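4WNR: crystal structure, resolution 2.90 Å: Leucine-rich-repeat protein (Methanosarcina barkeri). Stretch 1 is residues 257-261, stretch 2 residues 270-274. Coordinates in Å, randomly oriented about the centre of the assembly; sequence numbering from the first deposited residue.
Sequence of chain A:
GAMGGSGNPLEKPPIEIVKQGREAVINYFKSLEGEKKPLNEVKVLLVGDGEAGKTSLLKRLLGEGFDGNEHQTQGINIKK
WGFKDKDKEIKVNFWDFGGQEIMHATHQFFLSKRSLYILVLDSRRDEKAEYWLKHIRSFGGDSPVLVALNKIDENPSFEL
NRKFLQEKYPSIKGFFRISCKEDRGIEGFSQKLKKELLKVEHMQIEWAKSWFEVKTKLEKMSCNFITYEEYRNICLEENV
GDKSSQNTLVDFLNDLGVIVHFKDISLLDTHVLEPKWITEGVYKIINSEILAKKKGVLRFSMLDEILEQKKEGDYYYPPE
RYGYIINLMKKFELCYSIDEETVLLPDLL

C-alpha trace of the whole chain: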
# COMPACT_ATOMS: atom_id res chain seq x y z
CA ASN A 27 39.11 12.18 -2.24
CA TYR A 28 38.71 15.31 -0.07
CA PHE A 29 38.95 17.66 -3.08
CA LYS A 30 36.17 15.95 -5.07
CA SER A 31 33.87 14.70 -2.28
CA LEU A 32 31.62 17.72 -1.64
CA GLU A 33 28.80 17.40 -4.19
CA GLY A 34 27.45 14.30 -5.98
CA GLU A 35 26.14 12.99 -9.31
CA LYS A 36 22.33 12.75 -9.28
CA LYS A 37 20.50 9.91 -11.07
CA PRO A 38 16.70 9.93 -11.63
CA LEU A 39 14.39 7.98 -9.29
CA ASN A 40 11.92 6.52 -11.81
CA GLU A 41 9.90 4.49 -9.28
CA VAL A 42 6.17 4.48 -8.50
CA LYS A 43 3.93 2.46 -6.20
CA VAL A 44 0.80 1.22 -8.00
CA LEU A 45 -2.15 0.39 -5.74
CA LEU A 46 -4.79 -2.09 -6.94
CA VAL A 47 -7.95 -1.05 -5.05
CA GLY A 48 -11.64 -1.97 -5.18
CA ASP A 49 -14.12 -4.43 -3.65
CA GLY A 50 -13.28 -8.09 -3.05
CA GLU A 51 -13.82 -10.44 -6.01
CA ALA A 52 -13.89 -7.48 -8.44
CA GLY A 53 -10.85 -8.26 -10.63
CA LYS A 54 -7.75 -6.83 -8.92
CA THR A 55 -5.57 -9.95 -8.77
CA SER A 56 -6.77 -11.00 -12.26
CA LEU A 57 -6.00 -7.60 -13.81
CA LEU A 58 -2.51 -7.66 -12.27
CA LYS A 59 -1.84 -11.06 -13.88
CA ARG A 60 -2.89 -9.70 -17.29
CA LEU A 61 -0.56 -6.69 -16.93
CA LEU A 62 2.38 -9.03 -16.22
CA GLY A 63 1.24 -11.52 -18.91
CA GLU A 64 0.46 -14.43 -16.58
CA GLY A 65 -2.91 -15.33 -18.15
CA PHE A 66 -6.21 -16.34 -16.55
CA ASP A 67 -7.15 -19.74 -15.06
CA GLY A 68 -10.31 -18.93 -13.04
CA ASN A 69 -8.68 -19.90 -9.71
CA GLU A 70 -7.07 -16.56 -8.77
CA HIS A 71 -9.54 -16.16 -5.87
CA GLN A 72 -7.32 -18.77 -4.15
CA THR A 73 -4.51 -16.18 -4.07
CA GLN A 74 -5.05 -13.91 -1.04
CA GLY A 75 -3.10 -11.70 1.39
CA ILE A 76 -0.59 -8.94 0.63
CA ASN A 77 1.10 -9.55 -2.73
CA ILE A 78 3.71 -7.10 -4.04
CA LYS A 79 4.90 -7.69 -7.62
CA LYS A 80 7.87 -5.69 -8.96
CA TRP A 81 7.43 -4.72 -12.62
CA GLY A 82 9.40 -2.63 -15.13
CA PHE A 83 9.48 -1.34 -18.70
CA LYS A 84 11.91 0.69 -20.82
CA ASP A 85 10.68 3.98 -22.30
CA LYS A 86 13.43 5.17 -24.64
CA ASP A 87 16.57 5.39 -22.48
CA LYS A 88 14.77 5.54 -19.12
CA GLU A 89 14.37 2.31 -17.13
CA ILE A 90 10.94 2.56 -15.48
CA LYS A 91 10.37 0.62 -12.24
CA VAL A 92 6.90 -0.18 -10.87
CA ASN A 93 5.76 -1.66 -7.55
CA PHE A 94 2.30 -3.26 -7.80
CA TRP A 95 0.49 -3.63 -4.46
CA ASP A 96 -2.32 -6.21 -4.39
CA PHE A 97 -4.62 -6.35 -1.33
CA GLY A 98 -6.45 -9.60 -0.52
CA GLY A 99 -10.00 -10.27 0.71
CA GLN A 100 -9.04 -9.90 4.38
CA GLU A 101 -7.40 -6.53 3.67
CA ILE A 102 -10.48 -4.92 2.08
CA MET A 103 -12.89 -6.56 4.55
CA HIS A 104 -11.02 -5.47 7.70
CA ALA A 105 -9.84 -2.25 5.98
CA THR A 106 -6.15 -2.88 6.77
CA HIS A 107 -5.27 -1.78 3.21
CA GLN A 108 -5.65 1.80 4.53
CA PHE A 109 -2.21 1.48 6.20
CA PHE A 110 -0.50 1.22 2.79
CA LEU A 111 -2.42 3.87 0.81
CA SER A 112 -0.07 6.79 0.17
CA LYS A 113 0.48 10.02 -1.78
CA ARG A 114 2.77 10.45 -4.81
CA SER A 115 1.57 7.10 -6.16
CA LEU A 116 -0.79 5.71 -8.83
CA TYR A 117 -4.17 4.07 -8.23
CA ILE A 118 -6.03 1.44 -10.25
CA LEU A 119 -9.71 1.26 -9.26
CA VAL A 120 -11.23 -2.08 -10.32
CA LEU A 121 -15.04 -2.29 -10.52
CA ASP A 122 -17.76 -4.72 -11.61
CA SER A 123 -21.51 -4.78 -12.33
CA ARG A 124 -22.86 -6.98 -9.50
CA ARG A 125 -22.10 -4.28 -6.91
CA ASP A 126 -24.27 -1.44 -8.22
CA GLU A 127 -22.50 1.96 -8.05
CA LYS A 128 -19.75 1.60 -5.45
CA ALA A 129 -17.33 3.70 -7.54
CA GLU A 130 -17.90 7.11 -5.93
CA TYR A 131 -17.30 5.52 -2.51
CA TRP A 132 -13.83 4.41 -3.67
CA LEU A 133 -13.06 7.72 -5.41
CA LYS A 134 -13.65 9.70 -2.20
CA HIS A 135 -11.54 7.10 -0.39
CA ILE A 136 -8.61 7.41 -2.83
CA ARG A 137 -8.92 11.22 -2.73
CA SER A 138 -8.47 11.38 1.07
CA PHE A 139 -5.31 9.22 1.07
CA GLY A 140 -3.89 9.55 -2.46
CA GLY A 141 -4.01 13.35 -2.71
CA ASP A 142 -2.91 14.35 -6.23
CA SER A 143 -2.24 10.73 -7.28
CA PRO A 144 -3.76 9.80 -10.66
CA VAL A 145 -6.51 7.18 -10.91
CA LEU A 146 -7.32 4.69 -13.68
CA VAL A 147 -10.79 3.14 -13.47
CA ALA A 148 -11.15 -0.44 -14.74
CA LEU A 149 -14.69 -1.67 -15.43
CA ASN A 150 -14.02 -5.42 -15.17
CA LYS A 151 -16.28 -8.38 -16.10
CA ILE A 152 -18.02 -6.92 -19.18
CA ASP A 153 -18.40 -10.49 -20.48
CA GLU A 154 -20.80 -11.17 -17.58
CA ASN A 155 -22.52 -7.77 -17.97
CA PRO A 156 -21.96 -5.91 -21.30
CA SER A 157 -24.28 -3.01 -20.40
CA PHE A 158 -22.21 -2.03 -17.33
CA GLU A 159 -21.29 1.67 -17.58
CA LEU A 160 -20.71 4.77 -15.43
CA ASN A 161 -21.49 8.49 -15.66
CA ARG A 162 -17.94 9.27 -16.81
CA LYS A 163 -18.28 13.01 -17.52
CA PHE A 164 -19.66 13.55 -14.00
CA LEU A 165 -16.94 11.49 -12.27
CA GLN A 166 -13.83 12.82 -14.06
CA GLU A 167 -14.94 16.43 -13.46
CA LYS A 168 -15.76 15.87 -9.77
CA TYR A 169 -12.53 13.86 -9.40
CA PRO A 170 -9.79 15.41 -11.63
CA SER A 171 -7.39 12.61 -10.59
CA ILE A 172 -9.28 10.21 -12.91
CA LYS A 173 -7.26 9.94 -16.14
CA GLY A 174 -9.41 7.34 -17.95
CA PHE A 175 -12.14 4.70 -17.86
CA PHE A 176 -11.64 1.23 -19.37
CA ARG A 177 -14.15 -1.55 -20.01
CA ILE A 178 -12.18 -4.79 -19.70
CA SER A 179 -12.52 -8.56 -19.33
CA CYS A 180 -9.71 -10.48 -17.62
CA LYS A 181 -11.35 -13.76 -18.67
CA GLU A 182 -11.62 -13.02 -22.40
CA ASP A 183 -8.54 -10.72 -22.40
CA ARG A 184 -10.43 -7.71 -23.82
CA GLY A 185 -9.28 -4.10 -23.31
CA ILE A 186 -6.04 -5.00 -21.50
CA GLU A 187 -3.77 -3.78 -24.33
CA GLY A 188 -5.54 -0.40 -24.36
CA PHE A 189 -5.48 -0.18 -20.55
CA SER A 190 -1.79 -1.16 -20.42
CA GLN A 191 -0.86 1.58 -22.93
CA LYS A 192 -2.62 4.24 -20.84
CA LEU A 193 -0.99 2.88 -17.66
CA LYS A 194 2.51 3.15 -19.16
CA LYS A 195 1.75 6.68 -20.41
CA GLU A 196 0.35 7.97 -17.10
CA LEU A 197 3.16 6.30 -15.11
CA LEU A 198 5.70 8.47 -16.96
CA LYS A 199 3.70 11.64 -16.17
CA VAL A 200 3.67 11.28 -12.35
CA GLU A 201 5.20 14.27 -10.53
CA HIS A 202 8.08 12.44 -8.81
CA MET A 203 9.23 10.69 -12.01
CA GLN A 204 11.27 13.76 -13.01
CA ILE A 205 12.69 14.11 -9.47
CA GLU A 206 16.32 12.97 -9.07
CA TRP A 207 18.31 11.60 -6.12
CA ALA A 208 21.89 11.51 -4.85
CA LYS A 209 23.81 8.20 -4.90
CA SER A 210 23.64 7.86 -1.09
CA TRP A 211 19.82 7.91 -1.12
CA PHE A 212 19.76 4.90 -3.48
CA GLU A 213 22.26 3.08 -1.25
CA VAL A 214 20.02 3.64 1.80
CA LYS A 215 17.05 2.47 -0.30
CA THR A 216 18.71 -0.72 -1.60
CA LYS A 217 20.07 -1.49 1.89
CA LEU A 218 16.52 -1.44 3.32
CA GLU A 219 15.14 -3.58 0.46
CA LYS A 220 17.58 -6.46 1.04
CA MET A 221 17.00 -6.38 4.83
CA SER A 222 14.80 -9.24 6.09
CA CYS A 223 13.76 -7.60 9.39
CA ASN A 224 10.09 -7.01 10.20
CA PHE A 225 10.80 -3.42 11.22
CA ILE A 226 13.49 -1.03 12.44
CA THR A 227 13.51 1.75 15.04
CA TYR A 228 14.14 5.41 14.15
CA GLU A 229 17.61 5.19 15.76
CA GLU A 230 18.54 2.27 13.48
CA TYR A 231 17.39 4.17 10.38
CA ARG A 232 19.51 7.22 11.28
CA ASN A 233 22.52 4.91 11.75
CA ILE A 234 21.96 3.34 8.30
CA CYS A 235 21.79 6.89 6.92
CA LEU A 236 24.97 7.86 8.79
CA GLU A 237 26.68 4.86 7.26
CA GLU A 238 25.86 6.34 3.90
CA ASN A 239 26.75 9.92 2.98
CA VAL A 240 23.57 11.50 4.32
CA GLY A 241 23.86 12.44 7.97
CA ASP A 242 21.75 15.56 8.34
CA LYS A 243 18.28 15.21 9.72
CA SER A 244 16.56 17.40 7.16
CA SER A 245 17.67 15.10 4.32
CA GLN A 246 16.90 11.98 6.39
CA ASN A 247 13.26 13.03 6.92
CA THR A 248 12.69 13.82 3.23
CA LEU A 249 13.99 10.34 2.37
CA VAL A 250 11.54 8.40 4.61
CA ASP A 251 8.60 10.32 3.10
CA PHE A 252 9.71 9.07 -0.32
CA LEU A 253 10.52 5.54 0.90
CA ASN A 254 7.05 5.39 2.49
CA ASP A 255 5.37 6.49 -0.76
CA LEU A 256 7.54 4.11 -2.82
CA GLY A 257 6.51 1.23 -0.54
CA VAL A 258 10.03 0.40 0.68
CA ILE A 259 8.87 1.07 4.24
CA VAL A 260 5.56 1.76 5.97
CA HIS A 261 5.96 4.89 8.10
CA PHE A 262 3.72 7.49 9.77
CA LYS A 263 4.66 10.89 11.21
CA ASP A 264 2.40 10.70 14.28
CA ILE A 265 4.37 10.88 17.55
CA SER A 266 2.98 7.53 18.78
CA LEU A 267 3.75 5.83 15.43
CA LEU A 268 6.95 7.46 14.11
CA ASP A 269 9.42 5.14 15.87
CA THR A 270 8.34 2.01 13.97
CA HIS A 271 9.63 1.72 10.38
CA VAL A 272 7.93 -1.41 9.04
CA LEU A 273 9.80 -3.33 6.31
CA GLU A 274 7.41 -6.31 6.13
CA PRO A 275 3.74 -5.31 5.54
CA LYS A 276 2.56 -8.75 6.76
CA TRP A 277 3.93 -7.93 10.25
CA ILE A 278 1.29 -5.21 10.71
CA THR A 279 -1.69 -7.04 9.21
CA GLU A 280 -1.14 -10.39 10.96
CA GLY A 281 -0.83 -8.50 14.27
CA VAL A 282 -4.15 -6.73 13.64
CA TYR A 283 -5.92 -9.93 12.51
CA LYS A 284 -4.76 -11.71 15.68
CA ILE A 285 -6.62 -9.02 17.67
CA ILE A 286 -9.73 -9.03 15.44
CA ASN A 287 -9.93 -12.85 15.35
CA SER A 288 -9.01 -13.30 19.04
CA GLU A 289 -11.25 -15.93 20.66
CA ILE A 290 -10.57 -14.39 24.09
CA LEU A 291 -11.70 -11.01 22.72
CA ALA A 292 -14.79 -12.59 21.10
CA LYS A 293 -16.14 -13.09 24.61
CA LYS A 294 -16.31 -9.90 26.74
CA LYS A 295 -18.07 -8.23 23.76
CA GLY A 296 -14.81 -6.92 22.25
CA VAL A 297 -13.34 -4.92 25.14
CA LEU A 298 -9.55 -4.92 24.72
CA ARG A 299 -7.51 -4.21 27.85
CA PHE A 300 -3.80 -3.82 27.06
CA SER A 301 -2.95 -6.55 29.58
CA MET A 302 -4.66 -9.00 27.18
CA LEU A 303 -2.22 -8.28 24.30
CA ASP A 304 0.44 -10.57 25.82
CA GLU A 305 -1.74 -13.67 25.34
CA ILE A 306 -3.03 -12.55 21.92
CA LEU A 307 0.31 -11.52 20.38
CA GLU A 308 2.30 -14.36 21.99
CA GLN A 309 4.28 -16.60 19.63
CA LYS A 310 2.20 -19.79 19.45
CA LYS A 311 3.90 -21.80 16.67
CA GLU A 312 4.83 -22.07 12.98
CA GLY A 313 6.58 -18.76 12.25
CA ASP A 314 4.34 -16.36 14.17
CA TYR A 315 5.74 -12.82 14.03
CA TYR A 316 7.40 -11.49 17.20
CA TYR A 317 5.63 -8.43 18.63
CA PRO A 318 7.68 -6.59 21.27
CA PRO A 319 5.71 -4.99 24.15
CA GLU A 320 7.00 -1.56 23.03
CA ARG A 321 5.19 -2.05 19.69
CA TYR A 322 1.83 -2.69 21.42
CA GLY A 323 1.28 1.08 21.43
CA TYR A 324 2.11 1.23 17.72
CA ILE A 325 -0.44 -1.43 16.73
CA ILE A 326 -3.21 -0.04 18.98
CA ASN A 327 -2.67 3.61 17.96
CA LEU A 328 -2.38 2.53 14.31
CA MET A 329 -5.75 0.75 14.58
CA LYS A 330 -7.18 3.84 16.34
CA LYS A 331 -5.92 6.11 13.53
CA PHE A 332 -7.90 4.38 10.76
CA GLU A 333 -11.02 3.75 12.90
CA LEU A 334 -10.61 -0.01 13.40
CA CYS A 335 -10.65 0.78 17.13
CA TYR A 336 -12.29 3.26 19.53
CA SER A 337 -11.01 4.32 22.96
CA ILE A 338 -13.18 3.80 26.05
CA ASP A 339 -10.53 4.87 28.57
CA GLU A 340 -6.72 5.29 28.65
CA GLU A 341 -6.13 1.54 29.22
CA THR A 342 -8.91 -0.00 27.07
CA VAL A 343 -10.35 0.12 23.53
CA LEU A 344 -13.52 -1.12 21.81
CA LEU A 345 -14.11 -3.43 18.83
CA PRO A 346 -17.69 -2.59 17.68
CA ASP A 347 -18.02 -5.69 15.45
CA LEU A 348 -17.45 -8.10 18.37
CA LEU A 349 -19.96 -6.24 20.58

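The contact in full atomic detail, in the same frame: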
# COMPACT_ATOMS: atom_id res chain seq x y z
N GLY A 257 6.89 2.53 -1.09
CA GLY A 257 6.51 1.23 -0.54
C GLY A 257 7.69 0.41 -0.03
O GLY A 257 7.55 -0.79 0.21
N VAL A 258 8.84 1.06 0.13
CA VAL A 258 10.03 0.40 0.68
C VAL A 258 9.83 0.17 2.17
O VAL A 258 10.19 -0.89 2.70
CB VAL A 258 11.31 1.23 0.44
CG1 VAL A 258 12.53 0.53 1.04
CG2 VAL A 258 11.52 1.47 -1.05
N ILE A 259 9.27 1.17 2.84
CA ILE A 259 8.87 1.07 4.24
C ILE A 259 7.42 1.50 4.40
O ILE A 259 6.82 2.04 3.48
CB ILE A 259 9.76 1.93 5.16
CG1 ILE A 259 9.66 3.42 4.77
CG2 ILE A 259 11.20 1.44 5.10
CD1 ILE A 259 10.36 4.35 5.74
N VAL A 260 6.87 1.24 5.58
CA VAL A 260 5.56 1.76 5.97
C VAL A 260 5.78 2.61 7.21
O VAL A 260 6.12 2.09 8.28
CB VAL A 260 4.54 0.64 6.25
CG1 VAL A 260 3.16 1.23 6.54
CG2 VAL A 260 4.46 -0.31 5.06
N HIS A 261 5.60 3.92 7.06
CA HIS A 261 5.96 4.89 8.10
C HIS A 261 4.89 5.98 8.24
O HIS A 261 4.31 6.42 7.24
CB HIS A 261 7.31 5.53 7.77
CG HIS A 261 7.73 6.59 8.74
ND1 HIS A 261 8.53 6.33 9.84
CD2 HIS A 261 7.48 7.92 8.78
CE1 HIS A 261 8.74 7.45 10.50
NE2 HIS A 261 8.11 8.43 9.88
N THR A 270 8.38 3.27 14.72
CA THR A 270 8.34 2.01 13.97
C THR A 270 8.40 2.23 12.46
O THR A 270 7.51 2.85 11.87
CB THR A 270 7.06 1.22 14.31
OG1 THR A 270 6.89 1.16 15.73
CG2 THR A 270 7.14 -0.21 13.75
N HIS A 271 9.47 1.72 11.84
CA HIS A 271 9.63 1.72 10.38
C HIS A 271 9.46 0.30 9.87
O HIS A 271 10.42 -0.48 9.88
CB HIS A 271 11.00 2.26 9.98
CG HIS A 271 11.21 3.71 10.30
ND1 HIS A 271 11.16 4.20 11.59
CD2 HIS A 271 11.48 4.77 9.50
CE1 HIS A 271 11.38 5.50 11.57
NE2 HIS A 271 11.58 5.87 10.31
N VAL A 272 8.26 -0.04 9.43
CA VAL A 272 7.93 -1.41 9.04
C VAL A 272 8.48 -1.74 7.65
O VAL A 272 8.22 -1.03 6.68
CB VAL A 272 6.40 -1.65 9.07
CG1 VAL A 272 6.07 -3.06 8.61
CG2 VAL A 272 5.86 -1.40 10.47
N LEU A 273 9.24 -2.83 7.57
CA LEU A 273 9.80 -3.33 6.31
C LEU A 273 8.95 -4.44 5.70
O LEU A 273 8.91 -4.60 4.48
CB LEU A 273 11.24 -3.83 6.52
CG LEU A 273 12.35 -2.78 6.42
CD1 LEU A 273 12.09 -1.58 7.33
CD2 LEU A 273 13.69 -3.41 6.74
N GLU A 274 8.29 -5.22 6.56
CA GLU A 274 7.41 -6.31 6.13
C GLU A 274 5.95 -5.94 6.42
O GLU A 274 5.54 -5.93 7.59
CB GLU A 274 7.79 -7.61 6.85
CG GLU A 274 6.92 -8.81 6.51
CD GLU A 274 6.93 -9.15 5.03
OE1 GLU A 274 5.83 -9.36 4.46
OE2 GLU A 274 8.03 -9.19 4.43

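The two stretches run antiparallel and meet through a single beta bridge, V260 with V272. V260 CA and V272 CA lie 5.0 Å apart. Two backbone hydrogen bonds close the pair. V260 N donates to V272 O at 2.9 Å, and V272 N donates to V260 O at 3.2 Å. V272 O also receives a CA-H...O contact from I259 CA, at 3.3 Å.

H271, V272 and V260 cover the most surface, and all three are buried. The side chains of V260 and V272 leave their backbones sideways to the opposing stretch. Both are in the t rotamer. They lie side by side, with V260 CB 4.1 Å from V272 CB. Valine suits this pair: it is compact, apolar and branched at CB, which favours extended backbone.

H271 has the largest covered area. Its CB points sideways, but the ring, with chi1 in the m rotamer, comes nearer the other stretch. Its ring and the H261 ring have centroids 4.3 Å apart and planes at 44°, an oblique pair. H261 ND1 lies over one face of the H271 ring, 3.1 Å from H271 NE2. The angle is poor, and this is not a hydrogen bond. H271 ND1 is hydrogen-bonded to a residue just outside the stretches. The H271 ring also packs against I259, with H271 CD2 3.9 Å from I259 CD1.

On the face with the two histidines, I259 also meets L273, a second apolar contact apart from the valine pair. The CB of L273 points away, yet the end of its side chain comes back, placing L273 CD1 3.9 Å from I259 CG2. The length of leucine makes this reach possible.

The contact fades at G257 and E274. G257 is the first residue to leave helical phi/psi after a helix. Its phi is positive, and there a CB would be jammed against the preceding carbonyl O. E274 is an N-cap, its side chain capping a backbone N just past the stretch.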